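Local coordinates for DNA replication protein DnaC (Aquifex aeolicus, PDB 3ECC) that probably binds ATP and acts as a loader of the replicative helicase during initiation of bacterial DNA replication, at residues Phe33-Pro47 against Leu133-Gln145. Numbering follows the deposited sequence.
Sequences FNPEEGKGLTFVGSP and LKSTIITTNYSLQ. With BEF (beryllium trifluoride ion), chain D.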
loop_
_atom_site.group_PDB
_atom_site.type_symbol
_atom_site.label_atom_id
_atom_site.label_comp_id
_atom_site.label_asym_id
_atom_site.label_seq_id
_atom_site.Cartn_x
_atom_site.Cartn_y
_atom_site.Cartn_z
ATOM N N PHE A 33 14.170 9.014 1.246
ATOM C CA PHE A 33 13.311 8.714 0.112
ATOM C C PHE A 33 13.783 9.318 -1.216
ATOM O O PHE A 33 13.823 10.543 -1.390
ATOM C CB PHE A 33 11.876 9.145 0.416
ATOM C CG PHE A 33 10.881 8.703 -0.616
ATOM C CD1 PHE A 33 10.435 7.382 -0.659
ATOM C CD2 PHE A 33 10.393 9.601 -1.549
ATOM C CE1 PHE A 33 9.523 6.969 -1.609
ATOM C CE2 PHE A 33 9.473 9.192 -2.502
ATOM C CZ PHE A 33 9.039 7.872 -2.529
ATOM N N ASN A 34 14.150 8.437 -2.139
ATOM C CA ASN A 34 14.368 8.800 -3.529
ATOM C C ASN A 34 13.298 8.097 -4.351
ATOM O O ASN A 34 13.276 6.858 -4.423
ATOM C CB ASN A 34 15.767 8.363 -3.988
ATOM C CG ASN A 34 16.150 8.932 -5.356
ATOM O OD1 ASN A 34 15.303 9.436 -6.097
ATOM N ND2 ASN A 34 17.437 8.853 -5.688
ATOM N N PRO A 35 12.395 8.880 -4.965
ATOM C CA PRO A 35 11.327 8.314 -5.796
ATOM C C PRO A 35 11.870 7.510 -6.981
ATOM O O PRO A 35 11.145 6.717 -7.582
ATOM C CB PRO A 35 10.567 9.554 -6.294
ATOM C CG PRO A 35 11.505 10.699 -6.087
ATOM C CD PRO A 35 12.324 10.349 -4.894
ATOM N N GLU A 36 13.155 7.693 -7.278
ATOM C CA GLU A 36 13.812 6.999 -8.381
ATOM C C GLU A 36 14.287 5.599 -7.976
ATOM O O GLU A 36 14.789 4.844 -8.804
ATOM C CB GLU A 36 14.984 7.835 -8.921
ATOM C CG GLU A 36 14.559 9.105 -9.673
ATOM C CD GLU A 36 13.726 8.793 -10.910
ATOM O OE1 GLU A 36 14.198 7.998 -11.762
ATOM O OE2 GLU A 36 12.607 9.346 -11.043
ATOM N N GLU A 37 14.114 5.254 -6.703
ATOM C CA GLU A 37 14.493 3.929 -6.203
ATOM C C GLU A 37 13.328 2.960 -6.208
ATOM O O GLU A 37 13.523 1.755 -6.135
ATOM C CB GLU A 37 15.072 4.028 -4.791
ATOM C CG GLU A 37 16.395 4.759 -4.728
ATOM C CD GLU A 37 16.934 4.883 -3.313
ATOM O OE1 GLU A 37 16.194 4.553 -2.366
ATOM O OE2 GLU A 37 18.099 5.324 -3.146
ATOM N N GLY A 38 12.113 3.492 -6.276
ATOM C CA GLY A 38 10.915 2.665 -6.312
ATOM C C GLY A 38 10.789 1.684 -5.163
ATOM O O GLY A 38 10.415 0.532 -5.355
ATOM N N LYS A 39 11.136 2.130 -3.964
ATOM C CA LYS A 39 10.946 1.302 -2.783
ATOM C C LYS A 39 9.719 1.779 -2.043
ATOM O O LYS A 39 9.474 2.979 -1.946
ATOM C CB LYS A 39 12.162 1.365 -1.861
ATOM C CG LYS A 39 13.410 0.682 -2.412
ATOM C CD LYS A 39 14.460 0.470 -1.321
ATOM C CE LYS A 39 15.000 1.793 -0.823
ATOM N NZ LYS A 39 15.874 1.640 0.373
ATOM N N GLY A 40 8.945 0.838 -1.527
ATOM C CA GLY A 40 7.780 1.183 -0.741
ATOM C C GLY A 40 7.760 0.424 0.561
ATOM O O GLY A 40 8.767 -0.148 0.971
ATOM N N LEU A 41 6.599 0.420 1.211
ATOM C CA LEU A 41 6.394 -0.341 2.430
ATOM C C LEU A 41 5.127 -1.155 2.302
ATOM O O LEU A 41 4.202 -0.772 1.592
ATOM C CB LEU A 41 6.283 0.590 3.640
ATOM C CG LEU A 41 7.388 1.633 3.850
ATOM C CD1 LEU A 41 6.930 2.705 4.830
ATOM C CD2 LEU A 41 8.695 0.980 4.320
ATOM N N THR A 42 5.097 -2.284 2.999
ATOM C CA THR A 42 3.934 -3.144 3.034
ATOM C C THR A 42 3.492 -3.369 4.475
ATOM O O THR A 42 4.243 -3.895 5.294
ATOM C CB THR A 42 4.221 -4.489 2.357
ATOM O OG1 THR A 42 4.730 -4.258 1.034
ATOM C CG2 THR A 42 2.954 -5.334 2.276
ATOM N N PHE A 43 2.267 -2.956 4.777
ATOM C CA PHE A 43 1.716 -3.078 6.121
ATOM C C PHE A 43 0.738 -4.241 6.180
ATOM O O PHE A 43 -0.264 -4.262 5.463
ATOM C CB PHE A 43 0.986 -1.796 6.521
ATOM C CG PHE A 43 1.860 -0.584 6.561
ATOM C CD1 PHE A 43 2.572 -0.267 7.707
ATOM C CD2 PHE A 43 1.956 0.251 5.460
ATOM C CE1 PHE A 43 3.368 0.855 7.756
ATOM C CE2 PHE A 43 2.752 1.385 5.496
ATOM C CZ PHE A 43 3.458 1.690 6.645
ATOM N N VAL A 44 1.038 -5.206 7.038
ATOM C CA VAL A 44 0.214 -6.390 7.187
ATOM C C VAL A 44 -0.327 -6.431 8.609
ATOM O O VAL A 44 0.285 -5.889 9.522
ATOM C CB VAL A 44 1.035 -7.665 6.898
ATOM C CG1 VAL A 44 0.121 -8.857 6.685
ATOM C CG2 VAL A 44 1.901 -7.464 5.669
ATOM N N GLY A 45 -1.484 -7.061 8.792
ATOM C CA GLY A 45 -2.054 -7.223 10.125
ATOM C C GLY A 45 -3.571 -7.275 10.162
ATOM O O GLY A 45 -4.243 -7.078 9.149
ATOM N N SER A 46 -4.105 -7.533 11.347
ATOM C CA SER A 46 -5.543 -7.549 11.587
ATOM C C SER A 46 -6.167 -6.143 11.538
ATOM O O SER A 46 -5.444 -5.144 11.564
ATOM C CB SER A 46 -5.827 -8.191 12.942
ATOM O OG SER A 46 -5.719 -9.593 12.845
ATOM N N PRO A 47 -7.516 -6.072 11.442
ATOM C CA PRO A 47 -8.311 -4.833 11.484
ATOM C C PRO A 47 -8.067 -3.981 12.738
ATOM O O PRO A 47 -7.760 -4.524 13.800
ATOM C CB PRO A 47 -9.758 -5.349 11.490
ATOM C CG PRO A 47 -9.694 -6.665 10.787
ATOM C CD PRO A 47 -8.341 -7.251 11.104
ATOM N N LEU A 133 10.284 1.215 -11.417
ATOM C CA LEU A 133 10.772 1.683 -10.116
ATOM C C LEU A 133 9.904 2.783 -9.535
ATOM O O LEU A 133 10.386 3.841 -9.138
ATOM C CB LEU A 133 12.242 2.125 -10.199
ATOM C CG LEU A 133 13.256 1.105 -10.730
ATOM C CD1 LEU A 133 14.600 1.754 -10.956
ATOM C CD2 LEU A 133 13.388 -0.096 -9.813
ATOM N N LYS A 134 8.614 2.523 -9.472
ATOM C CA LYS A 134 7.687 3.491 -8.938
ATOM C C LYS A 134 7.285 3.056 -7.532
ATOM O O LYS A 134 6.630 2.037 -7.357
ATOM C CB LYS A 134 6.476 3.601 -9.858
ATOM C CG LYS A 134 6.787 4.198 -11.231
ATOM C CD LYS A 134 6.677 5.707 -11.222
ATOM C CE LYS A 134 7.350 6.323 -12.425
ATOM N NZ LYS A 134 7.640 7.756 -12.147
ATOM N N SER A 135 7.713 3.818 -6.531
ATOM C CA SER A 135 7.511 3.445 -5.127
ATOM C C SER A 135 6.042 3.395 -4.771
ATOM O O SER A 135 5.278 4.302 -5.098
ATOM C CB SER A 135 8.245 4.401 -4.193
ATOM O OG SER A 135 8.226 5.723 -4.712
ATOM N N THR A 136 5.654 2.319 -4.098
ATOM C CA THR A 136 4.255 2.059 -3.823
ATOM C C THR A 136 4.063 1.436 -2.445
ATOM O O THR A 136 4.736 0.467 -2.083
ATOM C CB THR A 136 3.602 1.177 -4.929
ATOM O OG1 THR A 136 2.486 0.467 -4.384
ATOM C CG2 THR A 136 4.593 0.175 -5.483
ATOM N N ILE A 137 3.145 2.012 -1.677
ATOM C CA ILE A 137 2.861 1.536 -0.333
ATOM C C ILE A 137 1.558 0.750 -0.304
ATOM O O ILE A 137 0.577 1.127 -0.936
ATOM C CB ILE A 137 2.809 2.701 0.674
ATOM C CG1 ILE A 137 4.135 3.471 0.652
ATOM C CG2 ILE A 137 2.491 2.182 2.078
ATOM C CD1 ILE A 137 4.093 4.823 1.355
ATOM N N ILE A 138 1.562 -0.354 0.428
ATOM C CA ILE A 138 0.424 -1.262 0.447
ATOM C C ILE A 138 0.028 -1.556 1.884
ATOM O O ILE A 138 0.882 -1.708 2.748
ATOM C CB ILE A 138 0.773 -2.599 -0.265
ATOM C CG1 ILE A 138 0.987 -2.383 -1.764
ATOM C CG2 ILE A 138 -0.304 -3.656 -0.006
ATOM C CD1 ILE A 138 1.789 -3.474 -2.420
ATOM N N THR A 139 -1.271 -1.599 2.145
ATOM C CA THR A 139 -1.770 -2.168 3.395
ATOM C C THR A 139 -2.670 -3.339 3.064
ATOM O O THR A 139 -3.452 -3.287 2.113
ATOM C CB THR A 139 -2.531 -1.145 4.274
ATOM O OG1 THR A 139 -3.848 -0.926 3.753
ATOM C CG2 THR A 139 -1.782 0.175 4.340
ATOM N N THR A 140 -2.540 -4.409 3.833
ATOM C CA THR A 140 -3.243 -5.636 3.527
ATOM C C THR A 140 -3.645 -6.384 4.793
ATOM O O THR A 140 -3.033 -6.223 5.857
ATOM C CB THR A 140 -2.399 -6.559 2.591
ATOM O OG1 THR A 140 -3.176 -7.700 2.211
ATOM C CG2 THR A 140 -1.110 -7.012 3.279
ATOM N N ASN A 141 -4.672 -7.209 4.670
ATOM C CA ASN A 141 -5.130 -8.005 5.785
ATOM C C ASN A 141 -4.445 -9.364 5.893
ATOM O O ASN A 141 -4.274 -10.061 4.900
ATOM C CB ASN A 141 -6.629 -8.187 5.700
ATOM C CG ASN A 141 -7.329 -7.600 6.880
ATOM O OD1 ASN A 141 -7.149 -8.055 8.008
ATOM N ND2 ASN A 141 -8.115 -6.560 6.644
ATOM N N TYR A 142 -4.056 -9.729 7.111
ATOM C CA TYR A 142 -3.562 -11.073 7.386
ATOM C C TYR A 142 -4.521 -11.822 8.308
ATOM O O TYR A 142 -4.822 -11.360 9.419
ATOM C CB TYR A 142 -2.157 -11.038 7.988
ATOM C CG TYR A 142 -1.509 -12.407 8.110
ATOM C CD1 TYR A 142 -1.566 -13.330 7.059
ATOM C CD2 TYR A 142 -0.813 -12.769 9.263
ATOM C CE1 TYR A 142 -0.974 -14.590 7.172
ATOM C CE2 TYR A 142 -0.207 -14.021 9.380
ATOM C CZ TYR A 142 -0.291 -14.927 8.335
ATOM O OH TYR A 142 0.311 -16.168 8.449
ATOM N N SER A 143 -5.003 -12.974 7.832
ATOM C CA SER A 143 -6.019 -13.769 8.538
ATOM C C SER A 143 -5.474 -14.537 9.758
ATOM O O SER A 143 -5.571 -14.054 10.895
ATOM C CB SER A 143 -6.732 -14.724 7.564
ATOM O OG SER A 143 -5.804 -15.481 6.796
ATOM N N LEU A 144 -4.906 -15.723 9.517
ATOM C CA LEU A 144 -4.395 -16.592 10.595
ATOM C C LEU A 144 -3.312 -15.895 11.442
ATOM O O LEU A 144 -2.518 -15.102 10.917
ATOM C CB LEU A 144 -3.885 -17.927 10.019
ATOM C CG LEU A 144 -4.840 -18.705 9.092
ATOM C CD1 LEU A 144 -4.099 -19.300 7.889
ATOM C CD2 LEU A 144 -5.630 -19.793 9.841
ATOM N N GLN A 145 -3.280 -16.200 12.745
ATOM C CA GLN A 145 -2.530 -15.379 13.717
ATOM C C GLN A 145 -1.034 -15.693 13.939
ATOM O O GLN A 145 -0.180 -14.843 13.667
ATOM C CB GLN A 145 -3.281 -15.279 15.050
ATOM C CG GLN A 145 -4.402 -14.261 15.024
ATOM C CD GLN A 145 -4.403 -13.363 16.255
ATOM O OE1 GLN A 145 -4.800 -13.783 17.348
ATOM N NE2 GLN A 145 -3.963 -12.116 16.080
HETATM BE BE BEF D . -8.284 -2.432 7.900
HETATM F F1 BEF D . -7.063 -3.591 8.419
HETATM F F2 BEF D . -7.874 -1.172 6.724
HETATM F F3 BEF D . -9.724 -2.277 8.904
HETATM O O HOH W 1 7.483 0.530 -4.254
#
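The Phe43 ring takes the CG2 methyl of Ile137 in plane at its edge, 3.5 Å from CE2. Ile138 O also lies at this edge, and Thr139 CG2 meets the ring obliquely. Val44 CG1 approaches the Tyr142 ring obliquely, 3.4 Å from Tyr142 CB. At the edge of the Phe33 ring lies Ser135 OG, 3.2 Å from CZ. Phe33 CG stands anti to the backbone N (chi1 -172°), which brings the CZ edge up to Ser135 OG. Phe33 also meets the Phe29 ring, and Ser135 OG is hydrogen-bonded to Pro102 O. With an alanine here the edge beside Ser135 OG would be lost, and Phe29 would probably lose its ring partner. Strands 40-45 and 136-141 run parallel in the central sheet. Ile138 N binds Leu41 O, and Phe43 N binds Ile138 O at 2.8 Å, almost straight. Thr140 N then reaches Phe43 O. Toward the nucleotide the bonds weaken: Tyr142 N to Gly45 O is 3.3 Å. Gly45 is the first glycine of what fits a Walker A P-loop. Pro47 CA lies 3.5 Å from F1 of the beryllium trifluoride. Gly45 O accepts from Lys51 NZ, while Thr139 OG1, hydrogen-bonded to Asp107 OD2 and Asp108 N, probably helps position Asp107 near the magnesium ion.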